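PDB 1V43: sugar-binding transport ATP-binding protein from Pyrococcus horikoshii, which probably binds and hydrolyses ATP to power sugar uptake, as the ATPase subunit of an ABC-type multisugar transporter. Local coordinates for residues A[10-15]-A[68-72]; A[292-296]-A[351-356]. The contacts are given in a common frame with arbitrary orientation. Residue numbers count along the deposited sequence, not the author numbering.

How the contacts relate
Both contacts pair two antiparallel beta strands more than fifty residues apart in sequence, but in different parts of the chain: 10-15 with 68-72 in the ATP-binding cassette, 292-296 with 351-356 in the C-terminal OB-type region. Their centres lie about 47 Å apart, on opposite sides of the chain's centre; they do not touch, and they lie on different strands of different sheets. Both are partly buried, with an apolar face inward; on the other face contact 1 has Lys13 and Tyr69, contact 2 Thr294 and the buried Ile354. Contact 1 joins inner strands, keeps its salt bridge within one segment and crosses by water. Contact 2 adds an edge strand, with a salt bridge between its segments.

Contact 1: residues A[10-15]-A[68-72]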
# COMPACT_ATOMS: atom_id res chain seq x y z
N VAL A 10 4.86 24.42 -22.58
CA VAL A 10 4.55 23.89 -23.91
C VAL A 10 3.40 22.88 -23.98
O VAL A 10 3.45 21.79 -23.39
CB VAL A 10 5.83 23.26 -24.52
CG1 VAL A 10 5.53 22.66 -25.87
CG2 VAL A 10 6.92 24.31 -24.63
N GLU A 11 2.36 23.24 -24.72
CA GLU A 11 1.23 22.35 -24.88
C GLU A 11 1.64 21.20 -25.80
O GLU A 11 2.32 21.42 -26.79
CB GLU A 11 0.05 23.09 -25.51
CG GLU A 11 -1.08 22.17 -25.88
CD GLU A 11 -2.30 22.92 -26.36
OE1 GLU A 11 -2.86 23.68 -25.54
OE2 GLU A 11 -2.69 22.76 -27.54
N VAL A 12 1.23 19.98 -25.45
CA VAL A 12 1.55 18.80 -26.23
C VAL A 12 0.29 18.12 -26.76
O VAL A 12 -0.63 17.80 -26.00
CB VAL A 12 2.35 17.76 -25.39
CG1 VAL A 12 2.59 16.50 -26.21
CG2 VAL A 12 3.68 18.35 -24.98
N LYS A 13 0.25 17.91 -28.07
CA LYS A 13 -0.91 17.26 -28.71
C LYS A 13 -0.53 15.92 -29.31
O LYS A 13 0.45 15.82 -30.05
CB LYS A 13 -1.46 18.10 -29.86
CG LYS A 13 -2.07 19.44 -29.55
CD LYS A 13 -2.49 20.06 -30.87
CE LYS A 13 -2.85 21.53 -30.75
NZ LYS A 13 -1.70 22.32 -30.29
N LEU A 14 -1.30 14.90 -28.99
CA LEU A 14 -1.06 13.59 -29.58
C LEU A 14 -2.30 13.40 -30.48
O LEU A 14 -3.42 13.41 -29.98
CB LEU A 14 -0.98 12.51 -28.49
CG LEU A 14 0.01 12.71 -27.33
CD1 LEU A 14 -0.05 11.47 -26.42
CD2 LEU A 14 1.43 12.90 -27.85
N GLU A 15 -2.10 13.25 -31.78
CA GLU A 15 -3.24 13.11 -32.70
C GLU A 15 -3.34 11.76 -33.34
O GLU A 15 -2.42 11.33 -34.04
CB GLU A 15 -3.17 14.10 -33.86
CG GLU A 15 -3.08 15.55 -33.53
CD GLU A 15 -3.52 16.41 -34.70
OE1 GLU A 15 -3.20 16.07 -35.87
OE2 GLU A 15 -4.17 17.43 -34.45
N ILE A 68 2.48 14.04 -33.42
CA ILE A 68 2.78 14.56 -32.08
C ILE A 68 3.25 16.00 -32.23
O ILE A 68 4.25 16.26 -32.91
CB ILE A 68 3.91 13.75 -31.40
CG1 ILE A 68 3.49 12.29 -31.22
CG2 ILE A 68 4.25 14.37 -30.06
CD1 ILE A 68 4.65 11.37 -30.79
N TYR A 69 2.55 16.94 -31.61
CA TYR A 69 2.95 18.34 -31.67
C TYR A 69 3.45 18.84 -30.31
O TYR A 69 3.00 18.36 -29.28
CB TYR A 69 1.78 19.25 -32.08
CG TYR A 69 1.28 19.16 -33.51
CD1 TYR A 69 0.17 18.37 -33.84
CD2 TYR A 69 1.88 19.91 -34.52
CE1 TYR A 69 -0.33 18.33 -35.13
CE2 TYR A 69 1.39 19.88 -35.83
CZ TYR A 69 0.29 19.09 -36.12
OH TYR A 69 -0.20 19.07 -37.40
N PHE A 70 4.40 19.76 -30.34
CA PHE A 70 4.93 20.45 -29.15
C PHE A 70 4.69 21.87 -29.62
O PHE A 70 5.31 22.30 -30.58
CB PHE A 70 6.44 20.25 -28.98
CG PHE A 70 6.82 18.96 -28.31
CD1 PHE A 70 8.14 18.73 -27.93
CD2 PHE A 70 5.86 17.96 -28.09
CE1 PHE A 70 8.51 17.52 -27.33
CE2 PHE A 70 6.22 16.75 -27.49
CZ PHE A 70 7.54 16.53 -27.11
N GLY A 71 3.78 22.59 -28.98
CA GLY A 71 3.47 23.92 -29.45
C GLY A 71 2.91 23.72 -30.85
O GLY A 71 2.10 22.82 -31.07
N ASP A 72 3.34 24.53 -31.82
CA ASP A 72 2.86 24.39 -33.19
C ASP A 72 3.77 23.49 -34.01
O ASP A 72 3.47 23.19 -35.16
CB ASP A 72 2.78 25.75 -33.88
CG ASP A 72 1.74 26.64 -33.26
OD1 ASP A 72 0.57 26.22 -33.21
OD2 ASP A 72 2.09 27.77 -32.84
O HOH W 1 0.68 21.27 -29.12
O HOH W 2 -0.58 22.73 -32.97
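This is an antiparallel strand pair in the antiparallel beta subdomain of the ABC nucleotide-binding domain, joining the start of strand 12-21 to the end of strand 65-70. Strands 12-15 and 68-70 run at 168°, axes 4.7 Å apart. Lys13 and Tyr69 form the hydrogen-bonded pair: Lys13 N donates to Tyr69 O at 3.0 Å and Tyr69 N to Lys13 O at 2.8 Å. Beyond the strand ends, Gly71 N still reaches Glu11 O at 2.9 Å; at phi 62° and psi -135°, Gly71 takes a conformation readily open to glycine where the chain leaves the strand. Val12-Phe70 and Leu14-Ile68 are non-hydrogen-bonded pairs whose apolar side chains share one face, Val12 CG2 lying 3.8 Å from Phe70 CD2 and Leu14 CD2 3.9 Å from Ile68 CG2. Val10 extends the apolar contact, its CG1 4.0 Å from Phe70 CB. Lys13 and Tyr69 occupy the other, more polar face. There Lys13 NZ makes a salt bridge with Glu11 OE2 at 3.0 Å, and two waters link NZ to Gly71 O, one of them also bonded to Glu11 O. Glu15 OE1 approaches the edge of the Tyr69 ring, 3.7 Å from CE1. Strand 24-34 continues the sheet beside Val12 and Leu14, while the apolar face rests on helix 50-58, which carries Lys50, Thr51 and Thr52 of the ATP site, empty in this chain; Val12 and Phe70 also touch Val162 of strand 162-166.

Contact 2: residues A[292-296]-A[351-356]; sequences HMTVE and VKVIMD
An antiparallel pair adds edge strand 293-295 to strand 350-356 in what is, by family, the OB-like (TOBE) beta barrel of a MalK-type regulatory domain, away from the ATP site. From Met293 to Glu296 and along 351-356 the backbone is extended; strands 293-295 and 351-356 run at 153°, axes 4.5 Å apart. At the first end, Asp356 N donates a hydrogen bond to His292 O at 3.1 Å. Met293 faces Met355 as a non-hydrogen-bonded pair, CA-CA 4.5 Å; its chi1 m, chi2 t, chi3 p side chain lies on the face with Val295, Val353 and Met355. Thr294 and Ile354 are the hydrogen-bonded pair: Thr294 N donates to Ile354 O at 2.9 Å, Ile354 N to Thr294 O at 2.8 Å, and on the opposite face Thr294 CG2 packs 3.5 Å from Ile354 CB. Val295, chi1 t, opposes Val353 with CA-CA 4.7 Å and sets CG1 3.9 Å from Val351 CB. Phe330 and Leu326 of strand 323-330 pack against this valine and methionine face, consistent with the interior of an OB-type barrel. Glu296 N then donates to Lys352 O at 2.9 Å. The two extended side chains meet in a salt bridge, Lys352 NZ lying 3.0 Å from Glu296 OE2.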
# COMPACT_ATOMS: atom_id res chain seq x y z
N HIS A 292 -17.49 4.63 1.32
CA HIS A 292 -18.73 5.39 1.18
C HIS A 292 -19.88 4.68 1.88
O HIS A 292 -21.05 4.95 1.62
CB HIS A 292 -19.07 5.67 -0.29
CG HIS A 292 -18.11 6.62 -0.95
ND1 HIS A 292 -17.39 7.54 -0.23
CD2 HIS A 292 -17.72 6.74 -2.24
CE1 HIS A 292 -16.58 8.20 -1.05
NE2 HIS A 292 -16.76 7.73 -2.27
N MET A 293 -19.52 3.77 2.77
CA MET A 293 -20.47 3.01 3.56
C MET A 293 -19.99 3.12 4.99
O MET A 293 -18.87 3.55 5.25
CB MET A 293 -20.48 1.54 3.15
CG MET A 293 -20.98 1.27 1.73
SD MET A 293 -20.56 -0.40 1.18
CE MET A 293 -21.67 -1.22 2.00
N THR A 294 -20.85 2.73 5.92
CA THR A 294 -20.49 2.77 7.33
C THR A 294 -21.33 1.71 8.04
O THR A 294 -22.07 0.97 7.39
CB THR A 294 -20.76 4.15 7.93
OG1 THR A 294 -20.11 4.25 9.21
CG2 THR A 294 -22.26 4.40 8.10
N VAL A 295 -21.19 1.62 9.35
CA VAL A 295 -21.96 0.65 10.14
C VAL A 295 -22.76 1.39 11.21
O VAL A 295 -22.28 2.36 11.78
CB VAL A 295 -21.02 -0.36 10.86
CG1 VAL A 295 -21.81 -1.13 11.90
CG2 VAL A 295 -20.40 -1.33 9.87
N GLU A 296 -23.99 0.94 11.47
CA GLU A 296 -24.82 1.58 12.49
C GLU A 296 -24.10 1.65 13.83
O GLU A 296 -23.42 0.69 14.23
CB GLU A 296 -26.13 0.82 12.69
CG GLU A 296 -26.92 1.34 13.90
CD GLU A 296 -28.14 0.51 14.22
OE1 GLU A 296 -27.97 -0.68 14.63
OE2 GLU A 296 -29.28 1.05 14.06
N VAL A 351 -24.28 -6.74 11.42
CA VAL A 351 -24.14 -5.29 11.40
C VAL A 351 -25.12 -4.64 10.43
O VAL A 351 -25.51 -5.24 9.44
CB VAL A 351 -22.70 -4.86 11.00
CG1 VAL A 351 -21.70 -5.38 12.00
CG2 VAL A 351 -22.37 -5.38 9.59
N LYS A 352 -25.53 -3.41 10.74
CA LYS A 352 -26.43 -2.68 9.85
C LYS A 352 -25.52 -1.83 8.98
O LYS A 352 -24.99 -0.82 9.43
CB LYS A 352 -27.37 -1.75 10.63
CG LYS A 352 -28.62 -2.40 11.18
CD LYS A 352 -29.43 -1.40 12.02
CE LYS A 352 -30.56 -2.09 12.79
NZ LYS A 352 -31.20 -1.18 13.79
N VAL A 353 -25.33 -2.25 7.74
CA VAL A 353 -24.48 -1.51 6.83
C VAL A 353 -25.27 -0.35 6.24
O VAL A 353 -26.36 -0.53 5.71
CB VAL A 353 -23.97 -2.41 5.70
CG1 VAL A 353 -23.12 -1.59 4.75
CG2 VAL A 353 -23.16 -3.57 6.28
N ILE A 354 -24.70 0.85 6.34
CA ILE A 354 -25.34 2.05 5.81
C ILE A 354 -24.61 2.57 4.58
O ILE A 354 -23.44 2.97 4.67
CB ILE A 354 -25.35 3.17 6.87
CG1 ILE A 354 -25.81 2.62 8.22
CG2 ILE A 354 -26.30 4.28 6.44
CD1 ILE A 354 -25.90 3.67 9.31
N MET A 355 -25.29 2.57 3.44
CA MET A 355 -24.74 3.05 2.18
C MET A 355 -25.11 4.52 1.90
O MET A 355 -26.26 4.93 2.11
CB MET A 355 -25.25 2.21 0.99
CG MET A 355 -25.15 0.71 1.16
SD MET A 355 -25.47 -0.17 -0.40
CE MET A 355 -26.59 0.99 -1.22
N ASP A 356 -24.14 5.29 1.41
CA ASP A 356 -24.39 6.69 1.07
C ASP A 356 -24.91 6.70 -0.37
O ASP A 356 -24.14 6.57 -1.32
CB ASP A 356 -23.11 7.53 1.14
CG ASP A 356 -23.39 9.03 0.95
OD1 ASP A 356 -24.39 9.39 0.29
OD2 ASP A 356 -22.59 9.84 1.45